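PDB 4R1D: uncharacterized protein from Pseudomonas aeruginosa PAO1, which binds the type VI secretion lipase effector Tle4 as the immunity protein Tli4, probably protecting the producing cell from it. Local coordinates for residues T211-K216 with E226-G231. Sequence-based numbering, arbitrary orientation.
Sequences TLRKGK and EYLVAG
The carbonyl oxygen of L228 serves two amides of the facing strand: L212 N donates to L228 O at 2.7 Å, and R213 N reaches the same oxygen in a weak bond of 3.3 Å. Two residues set against one define a classic beta bulge in this antiparallel hairpin, and L212 and R213 form its bulged side. Beyond it the pairing is regular: R213 O accepts from L228 N, while G215 and E226 exchange bonds in both directions, E226 N donating to G215 O at 2.8 Å.

On the face carrying R213, E226 and L228, R213 NH1 donates to E226 OE2 in a nearly straight salt bridge (3.0 Å, 173°). E226 OE2 lies in the guanidinium plane, but R213 NH1 meets it on the syn side from 27° out of the carboxylate plane, the two groups being turned well away from coplanar. L228 CD2 lies over one face of the guanidinium, offset toward its rim. A water shared with K216 O also donates to E226 OE2. E226 OE1 is taken by H217 and W288, and R213 NH2 pairs with D289 of helix 281-292, which packs over L228 on this face.

The other face carries K214 and Y227, side by side. With CG anti to the backbone N (chi1 169°) and the chain extended beyond it, K214 lays CD over the Y227 ring, 3.9 Å from its centroid, in a CH-pi contact. Both tips, K214 NZ and Y227 OH, bind D196 of helix 191-205, and a second water bridges Y227 OH, to which it donates at 2.8 Å, and T211 OG1.

K214 and Y227 are thus tied to helix 191-205, R213 and E226 to helix 281-292 through D289 and W288, and the buried E226 carboxylate, with partners on both oxygens, is probably stabilised in its ionised form.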
ATOM      1  N   THR B 211       5.535  -0.081  30.011  1.00 20.10           N
ATOM      2  CA  THR B 211       4.107   0.164  30.016  1.00 24.98           C
ATOM      3  C   THR B 211       3.789   1.170  31.111  1.00 24.02           C
ATOM      4  O   THR B 211       4.112   0.947  32.274  1.00 28.87           O
ATOM      5  CB  THR B 211       3.316  -1.134  30.238  1.00 28.43           C
ATOM      6  OG1 THR B 211       3.513  -2.000  29.112  1.00 23.25           O
ATOM      7  CG2 THR B 211       1.830  -0.841  30.385  1.00 23.32           C
ATOM      8  N   LEU B 212       3.168   2.283  30.741  1.00 20.96           N
ATOM      9  CA  LEU B 212       2.790   3.290  31.732  1.00 21.25           C
ATOM     10  C   LEU B 212       1.460   2.958  32.384  1.00 24.91           C
ATOM     11  O   LEU B 212       1.224   3.309  33.539  1.00 25.04           O
ATOM     12  CB  LEU B 212       2.721   4.691  31.113  1.00 18.90           C
ATOM     13  CG  LEU B 212       4.003   5.254  30.495  1.00 22.07           C
ATOM     14  CD1 LEU B 212       3.773   6.643  29.921  1.00 19.53           C
ATOM     15  CD2 LEU B 212       5.130   5.276  31.520  1.00 27.17           C
ATOM     16  N   ARG B 213       0.587   2.286  31.637  1.00 21.24           N
ATOM     17  CA  ARG B 213      -0.763   2.042  32.095  1.00 20.00           C
ATOM     18  C   ARG B 213      -1.448   1.001  31.228  1.00 23.39           C
ATOM     19  O   ARG B 213      -1.267   0.972  30.008  1.00 21.83           O
ATOM     20  CB  ARG B 213      -1.551   3.358  32.041  1.00 28.25           C
ATOM     21  CG  ARG B 213      -2.413   3.641  33.244  1.00 33.78           C
ATOM     22  CD  ARG B 213      -3.424   4.742  32.921  1.00 25.93           C
ATOM     23  NE  ARG B 213      -2.959   6.084  33.257  1.00 25.43           N
ATOM     24  CZ  ARG B 213      -3.562   7.196  32.840  1.00 28.71           C
ATOM     25  NH1 ARG B 213      -4.629   7.116  32.052  1.00 23.03           N
ATOM     26  NH2 ARG B 213      -3.096   8.388  33.196  1.00 22.79           N
ATOM     27  N   LYS B 214      -2.236   0.139  31.855  1.00 25.88           N
ATOM     28  CA  LYS B 214      -3.027  -0.838  31.116  1.00 25.12           C
ATOM     29  C   LYS B 214      -4.270  -1.186  31.914  1.00 26.32           C
ATOM     30  O   LYS B 214      -4.169  -1.661  33.044  1.00 27.77           O
ATOM     31  CB  LYS B 214      -2.217  -2.109  30.835  1.00 23.82           C
ATOM     32  CG  LYS B 214      -3.070  -3.263  30.304  1.00 28.92           C
ATOM     33  CD  LYS B 214      -2.252  -4.526  30.067  1.00 28.52           C
ATOM     34  CE  LYS B 214      -3.131  -5.635  29.509  1.00 33.99           C
ATOM     35  NZ  LYS B 214      -2.447  -6.956  29.492  1.00 42.59           N
ATOM     36  N   GLY B 215      -5.441  -0.954  31.334  1.00 23.57           N
ATOM     37  CA  GLY B 215      -6.671  -1.337  31.999  1.00 23.92           C
ATOM     38  C   GLY B 215      -7.870  -0.563  31.510  1.00 22.38           C
ATOM     39  O   GLY B 215      -7.858  -0.022  30.411  1.00 23.07           O
ATOM     40  N   LYS B 216      -8.910  -0.509  32.338  1.00 22.63           N
ATOM     41  CA  LYS B 216     -10.137   0.180  31.966  1.00 22.27           C
ATOM     42  C   LYS B 216      -9.989   1.691  32.069  1.00 21.43           C
ATOM     43  O   LYS B 216      -9.277   2.202  32.936  1.00 22.44           O
ATOM     44  CB  LYS B 216     -11.300  -0.294  32.837  1.00 22.71           C
ATOM     45  CG  LYS B 216     -11.477  -1.796  32.826  1.00 26.49           C
ATOM     46  CD  LYS B 216     -12.800  -2.204  33.435  1.00 33.22           C
ATOM     47  CE  LYS B 216     -13.018  -3.705  33.318  1.00 45.14           C
ATOM     48  NZ  LYS B 216     -14.303  -4.115  33.961  1.00 54.62           N
ATOM     49  N   GLU B 226      -7.717   1.010  27.832  1.00 16.54           N
ATOM     50  CA  GLU B 226      -6.531   1.678  27.311  1.00 19.49           C
ATOM     51  C   GLU B 226      -5.257   0.901  27.584  1.00 18.73           C
ATOM     52  O   GLU B 226      -5.188   0.090  28.500  1.00 17.51           O
ATOM     53  CB  GLU B 226      -6.408   3.085  27.902  1.00 17.33           C
ATOM     54  CG  GLU B 226      -5.991   3.086  29.350  1.00 19.97           C
ATOM     55  CD  GLU B 226      -6.012   4.473  29.968  1.00 18.48           C
ATOM     56  OE1 GLU B 226      -6.150   5.472  29.223  1.00 17.83           O
ATOM     57  OE2 GLU B 226      -5.897   4.552  31.206  1.00 20.96           O
ATOM     58  N   TYR B 227      -4.239   1.193  26.787  1.00 15.76           N
ATOM     59  CA  TYR B 227      -2.949   0.567  26.912  1.00 16.07           C
ATOM     60  C   TYR B 227      -1.979   1.670  26.543  1.00 15.24           C
ATOM     61  O   TYR B 227      -2.053   2.220  25.448  1.00 16.62           O
ATOM     62  CB  TYR B 227      -2.853  -0.601  25.915  1.00 14.62           C
ATOM     63  CG  TYR B 227      -1.948  -1.731  26.351  1.00 18.04           C
ATOM     64  CD1 TYR B 227      -0.734  -1.479  26.970  1.00 18.65           C
ATOM     65  CD2 TYR B 227      -2.317  -3.052  26.148  1.00 19.64           C
ATOM     66  CE1 TYR B 227       0.099  -2.519  27.369  1.00 21.17           C
ATOM     67  CE2 TYR B 227      -1.494  -4.100  26.544  1.00 18.43           C
ATOM     68  CZ  TYR B 227      -0.286  -3.822  27.154  1.00 24.94           C
ATOM     69  OH  TYR B 227       0.541  -4.848  27.557  1.00 24.29           O
ATOM     70  N   LEU B 228      -1.086   2.021  27.461  1.00 16.78           N
ATOM     71  CA  LEU B 228      -0.226   3.185  27.272  1.00 18.70           C
ATOM     72  C   LEU B 228       1.231   2.781  27.425  1.00 18.67           C
ATOM     73  O   LEU B 228       1.625   2.277  28.479  1.00 19.47           O
ATOM     74  CB  LEU B 228      -0.549   4.256  28.331  1.00 19.49           C
ATOM     75  CG  LEU B 228      -1.634   5.307  28.079  1.00 26.62           C
ATOM     76  CD1 LEU B 228      -2.938   4.731  27.581  1.00 21.65           C
ATOM     77  CD2 LEU B 228      -1.870   6.123  29.351  1.00 27.79           C
ATOM     78  N   VAL B 229       2.038   2.995  26.391  1.00 17.49           N
ATOM     79  CA  VAL B 229       3.442   2.626  26.481  1.00 18.33           C
ATOM     80  C   VAL B 229       4.346   3.803  26.123  1.00 18.20           C
ATOM     81  O   VAL B 229       3.923   4.744  25.460  1.00 20.23           O
ATOM     82  CB  VAL B 229       3.776   1.396  25.599  1.00 21.55           C
ATOM     83  CG1 VAL B 229       2.803   0.247  25.896  1.00 18.24           C
ATOM     84  CG2 VAL B 229       3.739   1.760  24.130  1.00 17.70           C
ATOM     85  N   ALA B 230       5.579   3.757  26.598  1.00 18.67           N
ATOM     86  CA  ALA B 230       6.551   4.779  26.262  1.00 16.15           C
ATOM     87  C   ALA B 230       7.920   4.130  26.217  1.00 20.77           C
ATOM     88  O   ALA B 230       8.138   3.071  26.812  1.00 21.70           O
ATOM     89  CB  ALA B 230       6.524   5.902  27.277  1.00 22.06           C
ATOM     90  N   GLY B 231       8.845   4.750  25.498  1.00 20.11           N
ATOM     91  CA  GLY B 231      10.207   4.271  25.515  1.00 23.13           C
ATOM     92  C   GLY B 231      11.258   5.240  25.043  1.00 25.08           C
ATOM     93  O   GLY B 231      10.974   6.199  24.334  1.00 25.81           O
TER
HETATM   94  O   HOH W   1       2.283  -4.452  29.707  1.00 32.83           O
HETATM   95  O   HOH W   2      -6.234   2.274  32.896  1.00 27.67           O